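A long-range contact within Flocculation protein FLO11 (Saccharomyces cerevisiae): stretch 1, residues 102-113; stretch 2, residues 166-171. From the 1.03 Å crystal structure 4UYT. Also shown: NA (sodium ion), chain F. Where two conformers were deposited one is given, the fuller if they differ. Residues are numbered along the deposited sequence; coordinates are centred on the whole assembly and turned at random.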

# COMPACT_ATOMS: atom_id res chain seq x y z
N GLU A 102 -6.82 -8.55 3.33
CA GLU A 102 -6.77 -9.71 2.46
C GLU A 102 -6.82 -9.31 0.97
O GLU A 102 -7.53 -8.39 0.56
CB GLU A 102 -7.89 -10.69 2.80
CG GLU A 102 -7.65 -11.38 4.13
CD GLU A 102 -8.80 -12.30 4.52
OE1 GLU A 102 -9.97 -11.99 4.28
OE2 GLU A 102 -8.53 -13.33 5.11
N VAL A 103 -6.08 -10.09 0.19
CA VAL A 103 -6.05 -9.94 -1.25
C VAL A 103 -6.24 -11.30 -1.89
O VAL A 103 -5.88 -12.32 -1.30
CB VAL A 103 -4.74 -9.30 -1.76
CG1 VAL A 103 -4.58 -7.90 -1.19
CG2 VAL A 103 -3.54 -10.17 -1.44
N TYR A 104 -6.74 -11.29 -3.12
CA TYR A 104 -6.72 -12.46 -3.96
C TYR A 104 -5.56 -12.28 -4.93
O TYR A 104 -5.54 -11.35 -5.74
CB TYR A 104 -8.02 -12.59 -4.76
CG TYR A 104 -9.30 -12.53 -3.98
CD1 TYR A 104 -9.48 -13.20 -2.77
CD2 TYR A 104 -10.39 -11.81 -4.50
CE1 TYR A 104 -10.68 -13.16 -2.09
CE2 TYR A 104 -11.59 -11.76 -3.82
CZ TYR A 104 -11.74 -12.43 -2.62
OH TYR A 104 -12.94 -12.36 -1.99
N ALA A 105 -4.55 -13.14 -4.81
CA ALA A 105 -3.32 -13.03 -5.65
C ALA A 105 -3.28 -14.21 -6.56
O ALA A 105 -3.16 -15.35 -6.08
CB ALA A 105 -2.07 -12.96 -4.77
N THR A 106 -3.44 -13.97 -7.84
CA THR A 106 -3.59 -15.03 -8.80
C THR A 106 -2.72 -14.91 -10.05
O THR A 106 -2.60 -15.89 -10.74
CB THR A 106 -5.06 -15.18 -9.24
OG1 THR A 106 -5.43 -13.96 -9.88
CG2 THR A 106 -5.96 -15.48 -8.06
N GLN A 107 -2.15 -13.75 -10.37
CA GLN A 107 -1.39 -13.62 -11.62
C GLN A 107 0.00 -14.18 -11.41
O GLN A 107 0.75 -13.70 -10.57
CB GLN A 107 -1.34 -12.17 -12.10
CG GLN A 107 -2.71 -11.57 -12.40
CD GLN A 107 -3.60 -12.50 -13.18
OE1 GLN A 107 -4.61 -13.05 -12.63
NE2 GLN A 107 -3.22 -12.74 -14.45
N ASP A 108 0.36 -15.21 -12.15
CA ASP A 108 1.64 -15.88 -11.94
C ASP A 108 2.84 -15.03 -12.36
O ASP A 108 2.87 -14.45 -13.45
CB ASP A 108 1.71 -17.17 -12.74
CG ASP A 108 0.70 -18.20 -12.33
OD1 ASP A 108 0.33 -18.24 -11.16
OD2 ASP A 108 0.26 -18.99 -13.19
N VAL A 109 3.86 -15.05 -11.52
CA VAL A 109 5.21 -14.63 -11.89
C VAL A 109 5.91 -15.77 -12.61
O VAL A 109 6.66 -15.57 -13.56
CB VAL A 109 6.04 -14.31 -10.63
CG1 VAL A 109 7.43 -13.79 -11.02
CG2 VAL A 109 5.33 -13.30 -9.77
N ASN A 110 5.68 -16.96 -12.09
CA ASN A 110 6.26 -18.19 -12.56
C ASN A 110 5.39 -19.30 -11.94
O ASN A 110 4.34 -19.02 -11.35
CB ASN A 110 7.73 -18.28 -12.16
CG ASN A 110 7.94 -18.09 -10.68
OD1 ASN A 110 7.26 -18.72 -9.88
ND2 ASN A 110 8.83 -17.18 -10.31
N SER A 111 5.80 -20.54 -12.06
CA SER A 111 4.91 -21.61 -11.60
C SER A 111 4.77 -21.67 -10.10
O SER A 111 3.80 -22.28 -9.64
CB SER A 111 5.40 -22.96 -12.08
OG SER A 111 6.65 -23.25 -11.50
N CYS A 112 5.66 -21.02 -9.35
CA CYS A 112 5.65 -21.06 -7.89
C CYS A 112 5.15 -19.81 -7.20
O CYS A 112 4.87 -19.89 -6.02
CB CYS A 112 7.04 -21.37 -7.33
SG CYS A 112 7.56 -23.08 -7.48
N GLN A 113 5.06 -18.68 -7.92
CA GLN A 113 4.89 -17.37 -7.30
C GLN A 113 3.85 -16.55 -8.02
O GLN A 113 3.70 -16.67 -9.23
CB GLN A 113 6.22 -16.63 -7.27
CG GLN A 113 7.22 -17.47 -6.51
CD GLN A 113 8.54 -16.88 -6.42
OE1 GLN A 113 9.21 -16.62 -7.43
NE2 GLN A 113 8.93 -16.58 -5.17
NA NA F . 8.10 -16.79 -15.61
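Stretch 2, residues 166-171: FYWNID

Two segments far apart in sequence often meet through a short antiparallel pairing of their backbones, with side chains then filling the space around it; this contact in FLO11 is a compact example. Stretch 1 opens as a strand over Glu-102 to Tyr-104, passes through a loop and is extended again at Gln-113. Stretch 2 runs as a strand from Phe-166 to Asn-169. The two come into register at a single beta bridge, where Gln-113 faces Asn-169 as an antiparallel, non-hydrogen-bonded pair with CA atoms 4.2 Å apart. The pair itself exchanges no backbone hydrogen bond, but one lies beside it: Ile-170 N donates to Cys-112 O at 2.8 Å, with an N-H...O angle of 165°. Two CA-H...O contacts accompany it: Asn-169 CA lies 3.4 Å from the same Cys-112 O, and Gln-113 CA lies 3.1 Å from Trp-168 O. A water donates to both Cys-112 O and Ile-170 O, at 3.0 and 2.8 Å, so the same carbonyl serves the direct link and a bridged one.

The loop before the bridge closes on itself, with Val-109 N donating to Gln-113 O at 2.8 Å. Within it, Asn-110 OD1 accepts from Cys-112 N at 2.9 Å, and Asn-110 ND2 donates to Gln-113 OE1 at 3.0 Å. The other end of the Gln-113 amide reaches across: its NE2 donates to Asn-169 OD1 at 3.0 Å. This side chain thus ties the loop to the opposing strand, even though the side chains of the bridge pair diverge at their base.

Apolar packing extends the contact along stretch 2. Tyr-167 points toward stretch 1 and receives Val-109, whose CG1 stands 4.2 Å from the ring centroid and only 9° off the ring normal, a CH-pi contact over the face; Val-109 CG2 also packs 3.5 Å from Tyr-167 CB. The next residue, Trp-168, directs its CA-to-CB bond away, yet its large indole brings its end back to the earlier part of stretch 1. There Trp-168 CZ2 lies 3.8 Å from Ala-105 CB and 4.1 Å from Val-103 CG2, the valine sitting at the ring edge. Ile-170 instead lays its methyl against backbone, CD1 being 3.4 Å from Ser-111 O and 3.8 Å from Gln-113 N. Together the stretches bury 485 Å², both sides summed, with Gln-113, Tyr-167 and Ile-170 the most covered residues.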

# COMPACT_ATOMS: atom_id res chain seq x y z
N PHE A 166 4.83 -6.47 -5.57
CA PHE A 166 5.46 -7.54 -4.80
C PHE A 166 4.92 -8.86 -5.26
O PHE A 166 3.79 -8.95 -5.78
CB PHE A 166 5.17 -7.37 -3.31
CG PHE A 166 5.88 -6.21 -2.71
CD1 PHE A 166 5.36 -4.92 -2.82
CD2 PHE A 166 7.08 -6.39 -2.01
CE1 PHE A 166 6.06 -3.85 -2.29
CE2 PHE A 166 7.77 -5.30 -1.47
CZ PHE A 166 7.24 -4.06 -1.61
N TYR A 167 5.68 -9.92 -5.00
CA TYR A 167 5.20 -11.27 -5.27
C TYR A 167 5.69 -12.21 -4.18
O TYR A 167 6.58 -11.90 -3.39
CB TYR A 167 5.61 -11.70 -6.68
CG TYR A 167 7.10 -11.89 -6.93
CD1 TYR A 167 7.75 -13.03 -6.49
CD2 TYR A 167 7.80 -11.02 -7.74
CE1 TYR A 167 9.05 -13.29 -6.78
CE2 TYR A 167 9.14 -11.28 -8.07
CZ TYR A 167 9.76 -12.43 -7.56
OH TYR A 167 11.07 -12.76 -7.83
N TRP A 168 5.08 -13.38 -4.13
CA TRP A 168 5.36 -14.37 -3.09
C TRP A 168 4.88 -15.74 -3.58
O TRP A 168 4.27 -15.88 -4.62
CB TRP A 168 4.68 -14.00 -1.79
CG TRP A 168 3.21 -13.76 -1.88
CD1 TRP A 168 2.21 -14.71 -1.94
CD2 TRP A 168 2.56 -12.50 -1.93
NE1 TRP A 168 0.98 -14.10 -2.03
CE2 TRP A 168 1.16 -12.75 -2.00
CE3 TRP A 168 3.01 -11.18 -1.87
CZ2 TRP A 168 0.21 -11.74 -1.96
CZ3 TRP A 168 2.07 -10.17 -1.84
CH2 TRP A 168 0.69 -10.46 -1.88
N ASN A 169 5.17 -16.76 -2.78
CA ASN A 169 4.86 -18.12 -3.16
C ASN A 169 3.34 -18.42 -3.12
O ASN A 169 2.66 -18.11 -2.14
CB ASN A 169 5.58 -19.13 -2.30
CG ASN A 169 7.03 -19.34 -2.74
OD1 ASN A 169 7.70 -18.42 -3.21
ND2 ASN A 169 7.52 -20.55 -2.57
N ILE A 170 2.89 -19.11 -4.14
CA ILE A 170 1.52 -19.63 -4.20
C ILE A 170 1.26 -20.50 -2.97
O ILE A 170 2.06 -21.39 -2.64
CB ILE A 170 1.30 -20.41 -5.50
CG1 ILE A 170 1.40 -19.49 -6.72
CG2 ILE A 170 -0.04 -21.14 -5.49
CD1 ILE A 170 1.61 -20.22 -8.02
N ASP A 171 0.15 -20.22 -2.30
CA ASP A 171 -0.30 -20.91 -1.09
C ASP A 171 0.74 -20.82 0.04
O ASP A 171 0.64 -21.54 1.04
CB ASP A 171 -0.68 -22.35 -1.37
CG ASP A 171 -1.75 -22.48 -2.44
OD1 ASP A 171 -2.52 -21.49 -2.61
OD2 ASP A 171 -1.80 -23.52 -3.11
O HOH W 1 4.22 -22.15 -4.21